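Local atomic coordinates of lactoylglutathione lyase (Pseudomonas aeruginosa, PDB entry 4MTS), a protein that is a member of the glyoxalase/bleomycin resistance protein/dioxygenase superfamily that binds metal ions between the two subunits of its dimer. Residues I110-D115 with K120-Q125; R88-G93 with T97-L102. All coordinates share one frame; numbering follows the deposited sequence.

Interaction 1. Residues I110-D115 with K120-Q125. With NI (nickel (II) ion), chain E.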
loop_
_atom_site.group_PDB
_atom_site.type_symbol
_atom_site.label_atom_id
_atom_site.label_comp_id
_atom_site.label_asym_id
_atom_site.label_seq_id
_atom_site.Cartn_x
_atom_site.Cartn_y
_atom_site.Cartn_z
ATOM N N ILE A 110 -9.429 -14.504 -8.182
ATOM C CA ILE A 110 -8.751 -13.207 -8.228
ATOM C C ILE A 110 -9.060 -12.495 -9.545
ATOM O O ILE A 110 -9.315 -13.134 -10.570
ATOM C CB ILE A 110 -7.192 -13.415 -8.024
ATOM C CG1 ILE A 110 -6.896 -14.016 -6.611
ATOM C CG2 ILE A 110 -6.393 -12.115 -8.228
ATOM C CD1 ILE A 110 -5.506 -14.423 -6.360
ATOM N N ALA A 111 -8.975 -11.168 -9.518
ATOM C CA ALA A 111 -9.116 -10.320 -10.690
ATOM C C ALA A 111 -8.171 -9.136 -10.474
ATOM O O ALA A 111 -7.740 -8.877 -9.345
ATOM C CB ALA A 111 -10.550 -9.803 -10.794
ATOM N N PHE A 112 -7.872 -8.427 -11.535
ATOM C CA PHE A 112 -7.063 -7.234 -11.465
ATOM C C PHE A 112 -7.695 -6.107 -12.209
ATOM O O PHE A 112 -8.138 -6.274 -13.361
ATOM C CB PHE A 112 -5.653 -7.464 -12.004
ATOM C CG PHE A 112 -4.696 -7.958 -10.949
ATOM C CD1 PHE A 112 -3.934 -7.063 -10.204
ATOM C CD2 PHE A 112 -4.539 -9.316 -10.714
ATOM C CE1 PHE A 112 -3.005 -7.524 -9.270
ATOM C CE2 PHE A 112 -3.626 -9.776 -9.759
ATOM C CZ PHE A 112 -2.875 -8.874 -9.040
ATOM N N LEU A 113 -7.684 -4.940 -11.571
ATOM C CA LEU A 113 -8.172 -3.714 -12.206
ATOM C C LEU A 113 -6.999 -2.771 -12.279
ATOM O O LEU A 113 -6.001 -2.955 -11.563
ATOM C CB LEU A 113 -9.253 -3.034 -11.323
ATOM C CG LEU A 113 -10.433 -3.854 -10.779
ATOM C CD1 LEU A 113 -11.404 -2.933 -9.977
ATOM C CD2 LEU A 113 -11.194 -4.547 -11.926
ATOM N N GLU A 114 -7.129 -1.712 -13.097
ATOM C CA GLU A 114 -6.166 -0.639 -13.045
ATOM C C GLU A 114 -6.947 0.609 -12.789
ATOM O O GLU A 114 -7.997 0.812 -13.412
ATOM C CB GLU A 114 -5.331 -0.493 -14.295
ATOM C CG GLU A 114 -4.062 -1.315 -14.267
ATOM C CD GLU A 114 -3.223 -1.071 -15.507
ATOM O OE1 GLU A 114 -2.250 -1.829 -15.724
ATOM O OE2 GLU A 114 -3.550 -0.136 -16.275
ATOM N N ASP A 115 -6.464 1.451 -11.872
ATOM C CA ASP A 115 -7.131 2.729 -11.617
ATOM C C ASP A 115 -6.750 3.702 -12.754
ATOM O O ASP A 115 -5.940 3.363 -13.651
ATOM C CB ASP A 115 -6.737 3.279 -10.195
ATOM C CG ASP A 115 -5.347 3.891 -10.002
ATOM O OD1 ASP A 115 -4.619 4.082 -11.006
ATOM O OD2 ASP A 115 -5.040 4.288 -8.879
ATOM N N LYS A 120 -2.282 -0.886 -10.018
ATOM C CA LYS A 120 -2.976 -2.172 -10.006
ATOM C C LYS A 120 -3.736 -2.415 -8.730
ATOM O O LYS A 120 -3.212 -2.179 -7.628
ATOM C CB LYS A 120 -1.946 -3.324 -10.185
ATOM C CG LYS A 120 -1.349 -3.363 -11.595
ATOM C CD LYS A 120 -0.496 -4.609 -11.809
ATOM C CE LYS A 120 0.364 -4.508 -13.052
ATOM N NZ LYS A 120 1.533 -5.429 -12.999
ATOM N N VAL A 121 -4.986 -2.863 -8.874
ATOM C CA VAL A 121 -5.852 -3.227 -7.758
ATOM C C VAL A 121 -6.172 -4.701 -7.901
ATOM O O VAL A 121 -6.722 -5.134 -8.917
ATOM C CB VAL A 121 -7.137 -2.347 -7.673
ATOM C CG1 VAL A 121 -8.032 -2.819 -6.539
ATOM C CG2 VAL A 121 -6.784 -0.869 -7.510
ATOM N N GLU A 122 -5.788 -5.473 -6.897
ATOM C CA GLU A 122 -6.034 -6.912 -6.879
ATOM C C GLU A 122 -7.331 -7.173 -6.139
ATOM O O GLU A 122 -7.498 -6.769 -4.976
ATOM C CB GLU A 122 -4.852 -7.597 -6.167
ATOM C CG GLU A 122 -4.947 -9.124 -6.082
ATOM C CD GLU A 122 -3.676 -9.734 -5.530
ATOM O OE1 GLU A 122 -3.317 -9.402 -4.382
ATOM O OE2 GLU A 122 -2.978 -10.450 -6.285
ATOM N N LEU A 123 -8.249 -7.861 -6.798
ATOM C CA LEU A 123 -9.512 -8.252 -6.145
ATOM C C LEU A 123 -9.424 -9.714 -5.740
ATOM O O LEU A 123 -9.079 -10.552 -6.566
ATOM C CB LEU A 123 -10.703 -8.045 -7.098
ATOM C CG LEU A 123 -10.844 -6.688 -7.756
ATOM C CD1 LEU A 123 -12.094 -6.660 -8.666
ATOM C CD2 LEU A 123 -10.877 -5.550 -6.721
ATOM N N ILE A 124 -9.710 -10.017 -4.481
ATOM C CA ILE A 124 -9.649 -11.393 -3.973
ATOM C C ILE A 124 -11.008 -11.747 -3.421
ATOM O O ILE A 124 -11.486 -11.107 -2.487
ATOM C CB ILE A 124 -8.509 -11.607 -2.945
ATOM C CG1 ILE A 124 -7.161 -11.148 -3.541
ATOM C CG2 ILE A 124 -8.466 -13.115 -2.510
ATOM C CD1 ILE A 124 -5.895 -11.288 -2.590
ATOM N N GLN A 125 -11.670 -12.724 -4.035
ATOM C CA GLN A 125 -13.010 -13.123 -3.606
ATOM C C GLN A 125 -13.027 -13.738 -2.212
ATOM O O GLN A 125 -12.256 -14.655 -1.938
ATOM C CB GLN A 125 -13.622 -14.092 -4.633
ATOM C CG GLN A 125 -15.100 -14.393 -4.367
ATOM C CD GLN A 125 -15.702 -14.877 -5.646
ATOM O OE1 GLN A 125 -15.598 -14.219 -6.686
ATOM N NE2 GLN A 125 -16.271 -16.066 -5.613
HETATM NI NI NI E . -1.415 -9.422 -3.447
#

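Interaction 2. Residues R88-G93 with T97-L102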
loop_
_atom_site.group_PDB
_atom_site.type_symbol
_atom_site.label_atom_id
_atom_site.label_comp_id
_atom_site.label_asym_id
_atom_site.label_seq_id
_atom_site.Cartn_x
_atom_site.Cartn_y
_atom_site.Cartn_z
ATOM N N ARG A 88 -18.814 -4.280 -13.011
ATOM C CA ARG A 88 -19.130 -2.912 -12.547
ATOM C C ARG A 88 -18.044 -1.952 -13.078
ATOM O O ARG A 88 -18.374 -0.942 -13.704
ATOM C CB ARG A 88 -19.249 -2.865 -11.018
ATOM C CG ARG A 88 -19.683 -1.506 -10.451
ATOM C CD ARG A 88 -19.688 -1.501 -8.933
ATOM N NE ARG A 88 -19.868 -0.154 -8.385
ATOM C CZ ARG A 88 -20.920 0.244 -7.673
ATOM N NH1 ARG A 88 -21.906 -0.603 -7.400
ATOM N NH2 ARG A 88 -20.991 1.491 -7.222
ATOM N N ALA A 89 -16.750 -2.292 -12.875
ATOM C CA ALA A 89 -15.630 -1.486 -13.391
ATOM C C ALA A 89 -15.737 -1.313 -14.893
ATOM O O ALA A 89 -15.632 -0.194 -15.387
ATOM C CB ALA A 89 -14.296 -2.150 -13.051
ATOM N N ARG A 90 -15.945 -2.424 -15.630
ATOM C CA ARG A 90 -16.042 -2.384 -17.090
ATOM C C ARG A 90 -17.168 -1.446 -17.576
ATOM O O ARG A 90 -16.930 -0.611 -18.458
ATOM C CB ARG A 90 -16.242 -3.806 -17.652
ATOM C CG ARG A 90 -15.068 -4.287 -18.484
ATOM C CD ARG A 90 -15.355 -5.636 -19.133
ATOM N NE ARG A 90 -14.211 -6.534 -19.013
ATOM C CZ ARG A 90 -14.128 -7.496 -18.107
ATOM N NH1 ARG A 90 -15.136 -7.724 -17.276
ATOM N NH2 ARG A 90 -13.045 -8.254 -18.036
ATOM N N ALA A 91 -18.356 -1.555 -16.943
ATOM C CA ALA A 91 -19.561 -0.792 -17.269
ATOM C C ALA A 91 -19.326 0.693 -17.011
ATOM O O ALA A 91 -19.810 1.534 -17.752
ATOM C CB ALA A 91 -20.743 -1.318 -16.458
ATOM N N LEU A 92 -18.502 1.003 -16.010
ATOM C CA LEU A 92 -18.120 2.370 -15.675
ATOM C C LEU A 92 -16.977 2.876 -16.560
ATOM O O LEU A 92 -16.585 4.034 -16.458
ATOM C CB LEU A 92 -17.753 2.472 -14.184
ATOM C CG LEU A 92 -18.911 2.489 -13.218
ATOM C CD1 LEU A 92 -18.461 2.073 -11.841
ATOM C CD2 LEU A 92 -19.573 3.867 -13.187
ATOM N N GLY A 93 -16.460 2.020 -17.433
ATOM C CA GLY A 93 -15.381 2.403 -18.336
ATOM C C GLY A 93 -13.984 2.269 -17.762
ATOM O O GLY A 93 -13.033 2.829 -18.315
ATOM N N THR A 97 -7.694 -5.671 -16.135
ATOM C CA THR A 97 -6.483 -6.213 -16.769
ATOM C C THR A 97 -6.424 -7.726 -16.720
ATOM O O THR A 97 -5.709 -8.313 -17.526
ATOM C CB THR A 97 -5.214 -5.567 -16.238
ATOM O OG1 THR A 97 -5.180 -5.743 -14.829
ATOM C CG2 THR A 97 -5.124 -4.090 -16.604
ATOM N N ARG A 98 -7.167 -8.344 -15.775
ATOM C CA ARG A 98 -7.309 -9.787 -15.605
ATOM C C ARG A 98 -8.671 -10.037 -15.001
ATOM O O ARG A 98 -8.921 -9.647 -13.849
ATOM C CB ARG A 98 -6.169 -10.387 -14.735
ATOM C CG ARG A 98 -6.273 -11.895 -14.577
ATOM C CD ARG A 98 -5.407 -12.439 -13.461
ATOM N NE ARG A 98 -5.325 -13.906 -13.493
ATOM C CZ ARG A 98 -6.219 -14.735 -12.953
ATOM N NH1 ARG A 98 -7.300 -14.258 -12.346
ATOM N NH2 ARG A 98 -6.042 -16.047 -13.026
ATOM N N GLU A 99 -9.570 -10.678 -15.798
ATOM C CA GLU A 99 -10.929 -11.024 -15.424
ATOM C C GLU A 99 -10.889 -12.062 -14.332
ATOM O O GLU A 99 -10.001 -12.921 -14.322
ATOM C CB GLU A 99 -11.709 -11.575 -16.666
ATOM C CG GLU A 99 -13.120 -12.111 -16.385
ATOM C CD GLU A 99 -14.086 -11.118 -15.756
ATOM O OE1 GLU A 99 -13.941 -9.904 -16.026
ATOM O OE2 GLU A 99 -14.957 -11.543 -14.962
ATOM N N ALA A 100 -11.860 -11.995 -13.426
ATOM C CA ALA A 100 -12.088 -12.936 -12.336
ATOM C C ALA A 100 -11.982 -14.396 -12.802
ATOM O O ALA A 100 -12.569 -14.789 -13.823
ATOM C CB ALA A 100 -13.459 -12.701 -11.745
ATOM N N GLY A 101 -11.192 -15.160 -12.071
ATOM C CA GLY A 101 -10.939 -16.567 -12.357
ATOM C C GLY A 101 -9.963 -17.126 -11.354
ATOM O O GLY A 101 -9.408 -16.370 -10.555
ATOM N N LEU A 102 -9.733 -18.447 -11.375
ATOM C CA LEU A 102 -8.798 -19.034 -10.408
ATOM C C LEU A 102 -7.371 -18.579 -10.661
ATOM O O LEU A 102 -6.978 -18.417 -11.816
ATOM C CB LEU A 102 -8.900 -20.572 -10.349
ATOM C CG LEU A 102 -10.239 -21.172 -9.869
ATOM C CD1 LEU A 102 -10.169 -22.698 -9.822
ATOM C CD2 LEU A 102 -10.599 -20.717 -8.480
#

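Interaction 1. Residues I110-D115 with K120-Q125
The Phe112 ring lies beside Glu122: the glutamate CA sits over one face, 4.1 Å from the ring centroid and 21° off its normal, a CH-pi contact offset toward the rim, while Lys120 CB meets the ring edge near its plane. Phe112 and Glu122 point the same way, with ring and carboxylate planes 55° apart, and Phe112 CZ comes within 3.2 Å of Glu122 OE2. Because Glu122 CG stands anti to the backbone N (chi1 -179°) and the chain stays extended, its carboxylate is carried past the ring to the nickel ion, which OE1 binds at 2.1 Å; OE2 is hydrogen-bonded to a glycerol, probably from the crystallisation liquor. Ile110 CG2 packs against Glu122 CG at 4.0 Å.

On the opposite face of the sheet Leu113 and Leu123 cross at about a right angle, Leu113 CG resting 3.9 Å from Leu123 CD1, and helices 13-23 and 82-91 cover this side. Four backbone bonds hold the strands in register, two at each of the pairs Ala111-Leu123 and Leu113-Val121; Val121 N to Leu113 O, 2.9 Å, is nearly straight. The whole is an antiparallel beta hairpin that places one ligand of a metal site shared between subunits, to which His74 and, from the second subunit, His5 and Glu56 also contribute, as in dimeric glyoxalase-superfamily proteins.

Interaction 2. Residues R88-G93 with T97-L102
Arg90 and Glu99 reach for each other with their side chains at about a right angle, and the guanidinium meets the carboxylate end-on. Both terminal nitrogens of Arg90 converge on a single oxygen: NH1 lies 2.8 Å from Glu99 OE1, and NH2 is equally close to that atom. The oxygen sits at the guanidinium edge, in the guanidinium plane, whereas the two flat groups are turned 34° apart. Seen from Glu99, NH1 arrives on the syn side of OE1 and NH2 on the anti side. One acceptor shared by two donors forces both bonds to bend, the N-H...O angle from NH1 being 142° and that from NH2 much the same. A bend at chi2 (58°) brings the Glu99 carboxylate round to the arginine, whose own chain is bent at chi3.

This salt bridge spans from the last turn of helix 82-91 to the end of strand 95-99, parts of the fold joined by a short connection. The helix closes in a Schellman motif at Gly93, where Gly93 N bonds to Arg90 O at 2.9 Å; on the strand side, Thr97 and Arg98 form a classic beta bulge facing Phe112.

Arg98 directs its guanidinium along its own segment, with NH2 bonding to Leu102 O at 2.8 Å from above the carbonyl plane and NH1 making a weak bond to Gly101 O. Arg88, farther back on the helix, forms a salt bridge with Asp25.

In the fold
Interaction 2 closes before interaction 1 opens, so the two lie in series along the chain, with their centres about 8 Å apart. They meet in one mixed sheet, where strand 109-114 pairs antiparallel with both 95-99 and 101-102 on one side and with 120-125 on the other. The join is direct: Phe112 N lies 2.8 Å from Arg98 O, a probable hydrogen bond. Helix 82-91 packs on the hairpin through Cys86 and Ala89 and also carries the salt bridge of interaction 2. Interaction 1 is buried and holds the nickel ligand Glu122; interaction 2 lies at the surface and joins the helix to strand 95-99, and the second subunit touches neither 88-93 nor 97-102.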